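Local coordinates for putative pachytene checkpoint protein 2 (Caenorhabditis elegans, PDB 4XGU) that probably acts as an ATP-driven AAA+ protein remodeler with a key part in chromosome recombination during meiosis, at residues D324-I335 against T369-R380; N213-S223 against L250-G258. All coordinates share one frame; numbering follows the deposited sequence.

In the fold
Contact 2 comes first along the chain and is closed before contact 1 opens. It lies in the AAA+ ATPase domain, where the ends of the neighbouring parallel strands 206-212 and 245-251 run into short helices. Contact 1 joins helices 324-340 and 367-378 of the C-terminal lid. The centres of the two contacts are about 34 Å apart and their nearest atoms about 18 Å, so they do not touch. Bound ADP lies between lid and ATPase domain: Met330 of contact 1 packs on the adenine, while the Asp252 side chain of contact 2 is about 6 Å from the nucleotide. Both contacts also reach a second subunit of the six-chain assembly.

Contact 1: D324-I335 against T369-R380; sequences DFARYSMLKSSI and TEILFKIAQEAR. With ADP (adenosine-5'-diphosphate), chain H.
Tyr328 and Leu372 interlock by reciprocal knobs-into-holes packing where helices 324-340 and 367-378 of the AAA+ lid domain cross, their segment axes 8.5 Å apart at 119°. Tyr328 is a knob set among Thr369, Leu372, Phe373 and Ala376. With CG anti to the backbone N (chi1 170°), its ring swings toward Thr369. Tyr328 CE2 then lies 3.5 Å from Leu372 CD2, and the backbone N of Phe373 stands at the ring edge. Tyrosine suits this place because the ring fills an apolar hole while the hydroxyl carries on past Thr369 CG2 to a hydrogen bond with Gln356 O. Leu372 returns the fit by entering between Tyr328, Leu331, Lys332 and Ile335, and its fork divides the work: CD1 packs on Leu331 CB at 3.9 Å, while CD2 takes the tyrosine ring and meets Ile335 CD1 tip to tip at 4.0 Å. Ala376, with no side chain beyond CB, permits a close approach of the backbones, Tyr328 CA to Ala376 CA being 5.4 Å. The first helix also carries Met330, whose CE reaches ADP N6 at 3.4 Å. Just past helix 367-378, Arg380 CA sits over one face of the Arg327 guanidinium. Asp324 bridges to Arg327 too closely in the model to be weighed; its OD2 makes a long salt bridge, 3.5 Å, to Arg380 NH2 at the guanidinium edge.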
loop_
_atom_site.group_PDB
_atom_site.type_symbol
_atom_site.label_atom_id
_atom_site.label_comp_id
_atom_site.label_asym_id
_atom_site.label_seq_id
_atom_site.Cartn_x
_atom_site.Cartn_y
_atom_site.Cartn_z
ATOM N N ASP B 324 27.536 12.214 -33.148
ATOM C CA ASP B 324 27.546 12.794 -34.490
ATOM C C ASP B 324 28.449 12.023 -35.451
ATOM O O ASP B 324 28.106 11.836 -36.618
ATOM C CB ASP B 324 27.979 14.261 -34.433
ATOM C CG ASP B 324 26.976 15.136 -33.710
ATOM O OD1 ASP B 324 26.383 14.663 -32.718
ATOM O OD2 ASP B 324 26.778 16.294 -34.135
ATOM N N PHE B 325 29.598 11.577 -34.956
ATOM C CA PHE B 325 30.516 10.779 -35.763
ATOM C C PHE B 325 29.923 9.410 -36.079
ATOM O O PHE B 325 30.078 8.898 -37.187
ATOM C CB PHE B 325 31.859 10.613 -35.049
ATOM C CG PHE B 325 32.741 9.552 -35.652
ATOM C CD1 PHE B 325 33.581 9.850 -36.707
ATOM C CD2 PHE B 325 32.732 8.255 -35.156
ATOM C CE1 PHE B 325 34.390 8.877 -37.259
ATOM C CE2 PHE B 325 33.540 7.279 -35.706
ATOM C CZ PHE B 325 34.370 7.590 -36.758
ATOM N N ALA B 326 29.258 8.816 -35.095
ATOM C CA ALA B 326 28.664 7.497 -35.268
ATOM C C ALA B 326 27.473 7.559 -36.220
ATOM O O ALA B 326 27.269 6.653 -37.030
ATOM C CB ALA B 326 28.245 6.922 -33.927
ATOM N N ARG B 327 26.692 8.631 -36.118
ATOM C CA ARG B 327 25.545 8.825 -37.000
ATOM C C ARG B 327 25.982 8.865 -38.458
ATOM O O ARG B 327 25.361 8.235 -39.314
ATOM C CB ARG B 327 24.794 10.108 -36.644
ATOM C CG ARG B 327 23.801 9.963 -35.505
ATOM C CD ARG B 327 23.205 11.312 -35.130
ATOM N NE ARG B 327 24.092 12.096 -34.273
ATOM C CZ ARG B 327 23.882 12.307 -32.978
ATOM N NH1 ARG B 327 22.803 11.803 -32.391
ATOM N NH2 ARG B 327 24.742 13.027 -32.269
ATOM N N TYR B 328 27.055 9.602 -38.731
ATOM C CA TYR B 328 27.607 9.683 -40.079
ATOM C C TYR B 328 27.992 8.298 -40.584
ATOM O O TYR B 328 27.707 7.939 -41.727
ATOM C CB TYR B 328 28.826 10.616 -40.116
ATOM C CG TYR B 328 29.602 10.560 -41.417
ATOM C CD1 TYR B 328 30.602 9.614 -41.612
ATOM C CD2 TYR B 328 29.338 11.455 -42.446
ATOM C CE1 TYR B 328 31.304 9.551 -42.798
ATOM C CE2 TYR B 328 30.043 11.403 -43.636
ATOM C CZ TYR B 328 31.023 10.448 -43.805
ATOM O OH TYR B 328 31.725 10.390 -44.986
ATOM N N SER B 329 28.654 7.535 -39.721
ATOM C CA SER B 329 29.137 6.205 -40.066
ATOM C C SER B 329 27.997 5.293 -40.504
ATOM O O SER B 329 28.142 4.510 -41.442
ATOM C CB SER B 329 29.874 5.585 -38.879
ATOM O OG SER B 329 30.886 6.452 -38.399
ATOM N N MET B 330 26.862 5.403 -39.824
ATOM C CA MET B 330 25.689 4.614 -40.172
ATOM C C MET B 330 25.106 5.059 -41.506
ATOM O O MET B 330 24.765 4.231 -42.352
ATOM C CB MET B 330 24.628 4.722 -39.080
ATOM C CG MET B 330 25.094 4.253 -37.718
ATOM S SD MET B 330 23.812 4.473 -36.478
ATOM C CE MET B 330 24.643 3.857 -35.018
ATOM N N LEU B 331 24.993 6.371 -41.686
ATOM C CA LEU B 331 24.456 6.933 -42.917
ATOM C C LEU B 331 25.327 6.572 -44.112
ATOM O O LEU B 331 24.817 6.244 -45.182
ATOM C CB LEU B 331 24.325 8.451 -42.801
ATOM C CG LEU B 331 23.330 8.959 -41.757
ATOM C CD1 LEU B 331 23.237 10.475 -41.805
ATOM C CD2 LEU B 331 21.967 8.331 -41.975
ATOM N N LYS B 332 26.641 6.629 -43.923
ATOM C CA LYS B 332 27.581 6.277 -44.981
ATOM C C LYS B 332 27.459 4.799 -45.331
ATOM O O LYS B 332 27.484 4.426 -46.501
ATOM C CB LYS B 332 29.017 6.610 -44.564
ATOM C CG LYS B 332 30.053 6.400 -45.661
ATOM C CD LYS B 332 30.978 5.234 -45.344
ATOM C CE LYS B 332 31.989 5.012 -46.460
ATOM N NZ LYS B 332 32.916 3.885 -46.158
ATOM N N SER B 333 27.313 3.964 -44.307
ATOM C CA SER B 333 27.171 2.525 -44.499
ATOM C C SER B 333 25.880 2.183 -45.232
ATOM O O SER B 333 25.835 1.234 -46.010
ATOM C CB SER B 333 27.212 1.800 -43.156
ATOM O OG SER B 333 28.387 2.134 -42.440
ATOM N N SER B 334 24.832 2.959 -44.976
ATOM C CA SER B 334 23.555 2.758 -45.651
ATOM C C SER B 334 23.679 3.065 -47.140
ATOM O O SER B 334 23.230 2.287 -47.982
ATOM C CB SER B 334 22.466 3.630 -45.021
ATOM O OG SER B 334 22.231 3.268 -43.672
ATOM N N ILE B 335 24.296 4.200 -47.457
ATOM C CA ILE B 335 24.485 4.613 -48.843
ATOM C C ILE B 335 25.359 3.620 -49.602
ATOM O O ILE B 335 25.049 3.249 -50.733
ATOM C CB ILE B 335 25.118 6.015 -48.927
ATOM C CG1 ILE B 335 24.222 7.041 -48.235
ATOM C CG2 ILE B 335 25.362 6.414 -50.373
ATOM C CD1 ILE B 335 24.814 8.429 -48.188
ATOM N N THR B 369 31.321 14.343 -48.241
ATOM C CA THR B 369 31.593 13.846 -46.900
ATOM C C THR B 369 31.097 14.866 -45.879
ATOM O O THR B 369 30.527 14.508 -44.848
ATOM C CB THR B 369 33.099 13.575 -46.690
ATOM O OG1 THR B 369 33.527 12.527 -47.567
ATOM C CG2 THR B 369 33.385 13.177 -45.253
ATOM N N GLU B 370 31.302 16.144 -46.189
ATOM C CA GLU B 370 30.895 17.232 -45.306
ATOM C C GLU B 370 29.378 17.431 -45.307
ATOM O O GLU B 370 28.775 17.635 -44.253
ATOM C CB GLU B 370 31.595 18.535 -45.708
ATOM C CG GLU B 370 31.281 19.722 -44.808
ATOM C CD GLU B 370 31.866 19.576 -43.414
ATOM O OE1 GLU B 370 32.847 18.820 -43.252
ATOM O OE2 GLU B 370 31.343 20.219 -42.478
ATOM N N ILE B 371 28.770 17.374 -46.489
ATOM C CA ILE B 371 27.322 17.530 -46.610
ATOM C C ILE B 371 26.603 16.418 -45.854
ATOM O O ILE B 371 25.611 16.663 -45.166
ATOM C CB ILE B 371 26.864 17.529 -48.084
ATOM C CG1 ILE B 371 27.385 18.766 -48.813
ATOM C CG2 ILE B 371 25.351 17.516 -48.174
ATOM C CD1 ILE B 371 27.174 18.721 -50.308
ATOM N N LEU B 372 27.116 15.198 -45.977
ATOM C CA LEU B 372 26.549 14.052 -45.274
ATOM C C LEU B 372 26.719 14.198 -43.767
ATOM O O LEU B 372 25.836 13.824 -42.995
ATOM C CB LEU B 372 27.196 12.751 -45.755
ATOM C CG LEU B 372 26.701 11.461 -45.097
ATOM C CD1 LEU B 372 25.194 11.331 -45.244
ATOM C CD2 LEU B 372 27.405 10.253 -45.692
ATOM N N PHE B 373 27.856 14.749 -43.353
ATOM C CA PHE B 373 28.104 15.014 -41.941
ATOM C C PHE B 373 27.117 16.047 -41.410
ATOM O O PHE B 373 26.683 15.975 -40.258
ATOM C CB PHE B 373 29.537 15.500 -41.723
ATOM C CG PHE B 373 29.904 15.671 -40.275
ATOM C CD1 PHE B 373 29.716 16.885 -39.633
ATOM C CD2 PHE B 373 30.433 14.615 -39.554
ATOM C CE1 PHE B 373 30.049 17.038 -38.301
ATOM C CE2 PHE B 373 30.771 14.763 -38.225
ATOM C CZ PHE B 373 30.579 15.975 -37.597
ATOM N N LYS B 374 26.776 17.011 -42.261
ATOM C CA LYS B 374 25.823 18.056 -41.910
ATOM C C LYS B 374 24.449 17.443 -41.663
ATOM O O LYS B 374 23.699 17.899 -40.801
ATOM C CB LYS B 374 25.759 19.114 -43.016
ATOM C CG LYS B 374 25.266 20.485 -42.566
ATOM C CD LYS B 374 23.773 20.659 -42.798
ATOM C CE LYS B 374 23.340 22.085 -42.500
ATOM N NZ LYS B 374 23.583 22.449 -41.075
ATOM N N ILE B 375 24.131 16.399 -42.426
ATOM C CA ILE B 375 22.891 15.657 -42.235
ATOM C C ILE B 375 22.903 14.968 -40.876
ATOM O O ILE B 375 21.902 14.965 -40.160
ATOM C CB ILE B 375 22.679 14.610 -43.347
ATOM C CG1 ILE B 375 22.539 15.298 -44.706
ATOM C CG2 ILE B 375 21.450 13.759 -43.060
ATOM C CD1 ILE B 375 22.288 14.340 -45.846
ATOM N N ALA B 376 24.052 14.396 -40.525
ATOM C CA ALA B 376 24.227 13.747 -39.231
ATOM C C ALA B 376 24.008 14.738 -38.090
ATOM O O ALA B 376 23.534 14.365 -37.016
ATOM C CB ALA B 376 25.609 13.122 -39.137
ATOM N N GLN B 377 24.355 16.000 -38.334
ATOM C CA GLN B 377 24.124 17.063 -37.362
ATOM C C GLN B 377 22.635 17.359 -37.210
ATOM O O GLN B 377 22.181 17.774 -36.145
ATOM C CB GLN B 377 24.866 18.339 -37.764
ATOM C CG GLN B 377 26.313 18.405 -37.301
ATOM C CD GLN B 377 26.939 19.761 -37.569
ATOM O OE1 GLN B 377 26.506 20.492 -38.461
ATOM N NE2 GLN B 377 27.956 20.106 -36.790
ATOM N N GLU B 378 21.878 17.145 -38.283
ATOM C CA GLU B 378 20.444 17.398 -38.257
ATOM C C GLU B 378 19.687 16.213 -37.669
ATOM O O GLU B 378 18.521 16.336 -37.305
ATOM C CB GLU B 378 19.914 17.706 -39.663
ATOM C CG GLU B 378 20.693 18.764 -40.443
ATOM C CD GLU B 378 20.508 20.174 -39.907
ATOM O OE1 GLU B 378 19.844 20.347 -38.863
ATOM O OE2 GLU B 378 21.030 21.120 -40.536
ATOM N N ALA B 379 20.357 15.069 -37.572
ATOM C CA ALA B 379 19.717 13.838 -37.118
ATOM C C ALA B 379 20.097 13.483 -35.686
ATOM O O ALA B 379 20.305 12.314 -35.369
ATOM C CB ALA B 379 20.074 12.690 -38.049
ATOM N N ARG B 380 20.173 14.490 -34.823
ATOM C CA ARG B 380 20.629 14.282 -33.453
ATOM C C ARG B 380 19.639 13.486 -32.603
ATOM O O ARG B 380 20.043 12.686 -31.760
ATOM C CB ARG B 380 20.925 15.628 -32.789
ATOM C CG ARG B 380 22.226 16.256 -33.262
ATOM C CD ARG B 380 22.565 17.524 -32.496
ATOM N NE ARG B 380 23.956 17.915 -32.710
ATOM C CZ ARG B 380 24.386 19.172 -32.741
ATOM N NH1 ARG B 380 23.530 20.172 -32.578
ATOM N NH2 ARG B 380 25.670 19.430 -32.942
HETATM P PB ADP H . 17.957 -2.762 -28.499
HETATM O O1B ADP H . 18.646 -1.490 -28.074
HETATM O O2B ADP H . 18.619 -4.016 -27.981
HETATM O O3B ADP H . 16.453 -2.743 -28.330
HETATM P PA ADP H . 18.360 -4.188 -30.906
HETATM O O1A ADP H . 19.688 -4.798 -30.528
HETATM O O2A ADP H . 17.085 -4.984 -30.745
HETATM O O3A ADP H . 18.194 -2.800 -30.097
HETATM O "O5'" ADP H . 18.468 -3.748 -32.450
HETATM C "C5'" ADP H . 18.249 -2.405 -32.867
HETATM C "C4'" ADP H . 18.392 -2.336 -34.382
HETATM O "O4'" ADP H . 18.869 -1.042 -34.759
HETATM C "C3'" ADP H . 19.392 -3.358 -34.895
HETATM O "O3'" ADP H . 18.718 -4.387 -35.624
HETATM C "C2'" ADP H . 20.335 -2.596 -35.803
HETATM O "O2'" ADP H . 20.054 -2.916 -37.169
HETATM C "C1'" ADP H . 20.054 -1.122 -35.552
HETATM N N9 ADP H . 21.169 -0.551 -34.755
HETATM C C8 ADP H . 21.062 -0.102 -33.490
HETATM N N7 ADP H . 22.249 0.362 -33.023
HETATM C C5 ADP H . 23.150 0.210 -34.008
HETATM C C6 ADP H . 24.591 0.496 -34.178
HETATM N N6 ADP H . 25.310 1.049 -33.174
HETATM N N1 ADP H . 25.157 0.188 -35.365
HETATM C C2 ADP H . 24.445 -0.362 -36.368
HETATM N N3 ADP H . 23.132 -0.649 -36.284
HETATM C C4 ADP H . 22.436 -0.390 -35.150
#

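Contact 2: N213-S223 against L250-G258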
loop_
_atom_site.group_PDB
_atom_site.type_symbol
_atom_site.label_atom_id
_atom_site.label_comp_id
_atom_site.label_asym_id
_atom_site.label_seq_id
_atom_site.Cartn_x
_atom_site.Cartn_y
_atom_site.Cartn_z
ATOM N N ASN B 213 12.159 -13.635 -23.586
ATOM C CA ASN B 213 11.461 -12.351 -23.540
ATOM C C ASN B 213 11.733 -11.454 -24.747
ATOM O O ASN B 213 12.025 -10.267 -24.594
ATOM C CB ASN B 213 11.823 -11.605 -22.250
ATOM C CG ASN B 213 10.821 -10.531 -21.893
ATOM O OD1 ASN B 213 9.632 -10.660 -22.180
ATOM N ND2 ASN B 213 11.295 -9.464 -21.265
ATOM N N SER B 214 11.626 -12.016 -25.947
ATOM C CA SER B 214 11.845 -11.244 -27.166
ATOM C C SER B 214 10.601 -11.222 -28.054
ATOM O O SER B 214 10.325 -12.187 -28.767
ATOM C CB SER B 214 13.031 -11.807 -27.948
ATOM O OG SER B 214 12.729 -13.085 -28.480
ATOM N N HIS B 215 9.854 -10.120 -28.009
ATOM C CA HIS B 215 10.158 -9.008 -27.116
ATOM C C HIS B 215 8.953 -8.713 -26.231
ATOM O O HIS B 215 7.859 -8.456 -26.732
ATOM C CB HIS B 215 10.561 -7.745 -27.893
ATOM C CG HIS B 215 10.659 -7.936 -29.377
ATOM N ND1 HIS B 215 9.958 -7.155 -30.273
ATOM C CD2 HIS B 215 11.399 -8.788 -30.127
ATOM C CE1 HIS B 215 10.244 -7.530 -31.505
ATOM N NE2 HIS B 215 11.116 -8.523 -31.444
ATOM N N SER B 216 9.163 -8.762 -24.917
ATOM C CA SER B 216 8.111 -8.522 -23.925
ATOM C C SER B 216 6.951 -9.513 -24.034
ATOM O O SER B 216 5.882 -9.287 -23.465
ATOM C CB SER B 216 7.577 -7.090 -24.037
ATOM O OG SER B 216 8.495 -6.157 -23.495
ATOM N N LEU B 217 7.162 -10.611 -24.755
ATOM C CA LEU B 217 6.142 -11.647 -24.867
ATOM C C LEU B 217 6.034 -12.393 -23.544
ATOM O O LEU B 217 4.943 -12.746 -23.097
ATOM C CB LEU B 217 6.470 -12.628 -25.996
ATOM C CG LEU B 217 7.047 -12.079 -27.302
ATOM C CD1 LEU B 217 7.259 -13.207 -28.304
ATOM C CD2 LEU B 217 6.155 -10.998 -27.885
ATOM N N PHE B 218 7.187 -12.618 -22.924
ATOM C CA PHE B 218 7.276 -13.368 -21.680
ATOM C C PHE B 218 6.817 -12.535 -20.485
ATOM O O PHE B 218 6.308 -13.076 -19.505
ATOM C CB PHE B 218 8.716 -13.853 -21.473
ATOM C CG PHE B 218 8.870 -14.872 -20.377
ATOM C CD1 PHE B 218 8.321 -16.138 -20.507
ATOM C CD2 PHE B 218 9.583 -14.572 -19.228
ATOM C CE1 PHE B 218 8.466 -17.080 -19.504
ATOM C CE2 PHE B 218 9.734 -15.509 -18.222
ATOM C CZ PHE B 218 9.174 -16.765 -18.362
ATOM N N SER B 219 6.979 -11.218 -20.589
ATOM C CA SER B 219 6.758 -10.305 -19.467
ATOM C C SER B 219 5.324 -10.291 -18.931
ATOM O O SER B 219 5.115 -10.308 -17.719
ATOM C CB SER B 219 7.162 -8.883 -19.866
ATOM O OG SER B 219 6.378 -8.414 -20.948
ATOM N N LYS B 220 4.342 -10.247 -19.829
ATOM C CA LYS B 220 2.937 -10.177 -19.426
ATOM C C LYS B 220 2.495 -11.419 -18.656
ATOM O O LYS B 220 1.809 -11.316 -17.638
ATOM C CB LYS B 220 2.038 -9.975 -20.647
ATOM C CG LYS B 220 1.763 -8.513 -20.973
ATOM C CD LYS B 220 0.921 -7.849 -19.889
ATOM C CE LYS B 220 -0.568 -7.885 -20.216
ATOM N NZ LYS B 220 -1.112 -9.268 -20.325
ATOM N N TRP B 221 2.889 -12.589 -19.149
ATOM C CA TRP B 221 2.623 -13.841 -18.450
ATOM C C TRP B 221 3.471 -13.924 -17.183
ATOM O O TRP B 221 3.087 -14.564 -16.202
ATOM C CB TRP B 221 2.904 -15.038 -19.360
ATOM N N PHE B 222 4.625 -13.266 -17.220
ATOM C CA PHE B 222 5.520 -13.191 -16.071
ATOM C C PHE B 222 4.966 -12.231 -15.022
ATOM O O PHE B 222 5.090 -12.472 -13.822
ATOM C CB PHE B 222 6.918 -12.755 -16.514
ATOM C CG PHE B 222 7.889 -12.574 -15.388
ATOM C CD1 PHE B 222 8.610 -13.650 -14.900
ATOM C CD2 PHE B 222 8.092 -11.324 -14.828
ATOM C CE1 PHE B 222 9.507 -13.484 -13.868
ATOM C CE2 PHE B 222 8.987 -11.151 -13.797
ATOM C CZ PHE B 222 9.696 -12.232 -13.316
ATOM N N SER B 223 4.362 -11.139 -15.483
ATOM C CA SER B 223 3.696 -10.197 -14.591
ATOM C C SER B 223 2.474 -10.864 -13.960
ATOM O O SER B 223 2.214 -10.710 -12.765
ATOM C CB SER B 223 3.296 -8.926 -15.348
ATOM O OG SER B 223 4.440 -8.257 -15.861
ATOM N N LEU B 250 20.111 -15.092 -23.075
ATOM C CA LEU B 250 19.808 -13.689 -23.313
ATOM C C LEU B 250 18.443 -13.338 -22.733
ATOM O O LEU B 250 17.473 -14.073 -22.917
ATOM C CB LEU B 250 19.849 -13.374 -24.809
ATOM C CG LEU B 250 19.442 -11.952 -25.197
ATOM C CD1 LEU B 250 20.370 -10.940 -24.550
ATOM C CD2 LEU B 250 19.432 -11.783 -26.705
ATOM N N ILE B 251 18.377 -12.215 -22.026
ATOM C CA ILE B 251 17.130 -11.751 -21.433
ATOM C C ILE B 251 16.851 -10.305 -21.848
ATOM O O ILE B 251 17.594 -9.392 -21.491
ATOM C CB ILE B 251 17.170 -11.863 -19.898
ATOM C CG1 ILE B 251 17.395 -13.320 -19.484
ATOM C CG2 ILE B 251 15.887 -11.327 -19.286
ATOM C CD1 ILE B 251 17.813 -13.494 -18.046
ATOM N N ASP B 252 15.780 -10.109 -22.609
ATOM C CA ASP B 252 15.442 -8.793 -23.143
ATOM C C ASP B 252 14.398 -8.081 -22.290
ATOM O O ASP B 252 13.584 -8.732 -21.635
ATOM C CB ASP B 252 14.939 -8.920 -24.581
ATOM C CG ASP B 252 15.943 -9.598 -25.493
ATOM O OD1 ASP B 252 17.143 -9.262 -25.409
ATOM O OD2 ASP B 252 15.533 -10.470 -26.288
ATOM N N GLU B 253 14.425 -6.748 -22.321
ATOM C CA GLU B 253 13.488 -5.914 -21.566
ATOM C C GLU B 253 13.368 -6.360 -20.115
ATOM O O GLU B 253 12.265 -6.595 -19.623
ATOM C CB GLU B 253 12.106 -5.926 -22.224
ATOM C CG GLU B 253 11.993 -5.049 -23.456
ATOM C CD GLU B 253 10.778 -4.137 -23.408
ATOM O OE1 GLU B 253 9.815 -4.460 -22.677
ATOM O OE2 GLU B 253 10.790 -3.092 -24.096
ATOM N N VAL B 254 14.508 -6.476 -19.442
ATOM C CA VAL B 254 14.570 -7.056 -18.103
ATOM C C VAL B 254 13.621 -6.379 -17.115
ATOM O O VAL B 254 12.997 -7.041 -16.286
ATOM C CB VAL B 254 16.002 -6.990 -17.538
ATOM C CG1 VAL B 254 16.051 -7.576 -16.143
ATOM C CG2 VAL B 254 16.959 -7.733 -18.448
ATOM N N GLU B 255 13.496 -5.064 -17.217
ATOM C CA GLU B 255 12.682 -4.324 -16.267
ATOM C C GLU B 255 11.192 -4.426 -16.575
ATOM O O GLU B 255 10.355 -4.042 -15.755
ATOM C CB GLU B 255 13.122 -2.865 -16.225
ATOM C CG GLU B 255 14.568 -2.704 -15.792
ATOM C CD GLU B 255 14.921 -1.272 -15.463
ATOM O OE1 GLU B 255 15.842 -0.720 -16.104
ATOM O OE2 GLU B 255 14.279 -0.692 -14.562
ATOM N N SER B 256 10.858 -4.951 -17.751
ATOM C CA SER B 256 9.468 -5.268 -18.053
ATOM C C SER B 256 9.077 -6.488 -17.228
ATOM O O SER B 256 7.918 -6.652 -16.845
ATOM C CB SER B 256 9.264 -5.528 -19.546
ATOM O OG SER B 256 9.852 -6.754 -19.938
ATOM N N LEU B 257 10.064 -7.338 -16.959
ATOM C CA LEU B 257 9.899 -8.452 -16.034
ATOM C C LEU B 257 9.913 -7.942 -14.596
ATOM O O LEU B 257 8.921 -8.052 -13.873
ATOM C CB LEU B 257 11.005 -9.493 -16.236
ATOM C CG LEU B 257 11.115 -10.138 -17.619
ATOM C CD1 LEU B 257 12.434 -10.882 -17.765
ATOM C CD2 LEU B 257 9.949 -11.076 -17.861
ATOM N N GLY B 258 11.047 -7.376 -14.193
ATOM C CA GLY B 258 11.202 -6.825 -12.859
ATOM C C GLY B 258 11.237 -5.308 -12.860
ATOM O O GLY B 258 11.328 -4.675 -11.808
#
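The Phe222 ring takes Leu257 over one face and at its edge: the methyl CD2 makes a CH-pi contact 3.9 Å from the ring centroid, 30° off the normal, while Leu257 O lies in the ring plane, 3.1 Å from CE2 of Phe222. The Phe218 ring meets the same methyl obliquely, CD2 of Phe218 being 3.8 Å from CD2 of Leu257. Leucine suits this site because its branch lets CD2 meet both aromatic rings while CG and CD1 lie beside the Asn213 amide. Replacing Phe222 with an alanine would probably leave a gap over Leu257 CD2 and free that side chain to turn. The amide of Asn213 comes toward Leu257 from the opposite direction, ND2 lying 3.7 Å from Leu257 CG. With its CG anti to the backbone N (chi1 -160°), the amide reaches across to the second segment. There Asn213 ND2 gives Ser256 OG a weak but fairly straight bond (3.3 Å, 160°); its approach to Asp252 O is modelled too short to be weighed. On the other side, OD1 accepts weak bonds from the backbone N of Phe218 and of Ser219, so asparagine, donor and acceptor at once, ties the start of helix 217-224 to the turn after strand 245-251. Asp252 and Glu253 directly follow that hydrophobic strand, consistent with a Walker B motif. Asp252 OD2 lies 3.3 Å from Ser214 CB, and Asp252 also touches Thr186 of the predicted ATP site. Strand 245-251 runs between strands 206-212 and 293-299 of the central sheet; Phe218 and Phe222 pack on helix 228-241, and Phe222 also on helix 275-288.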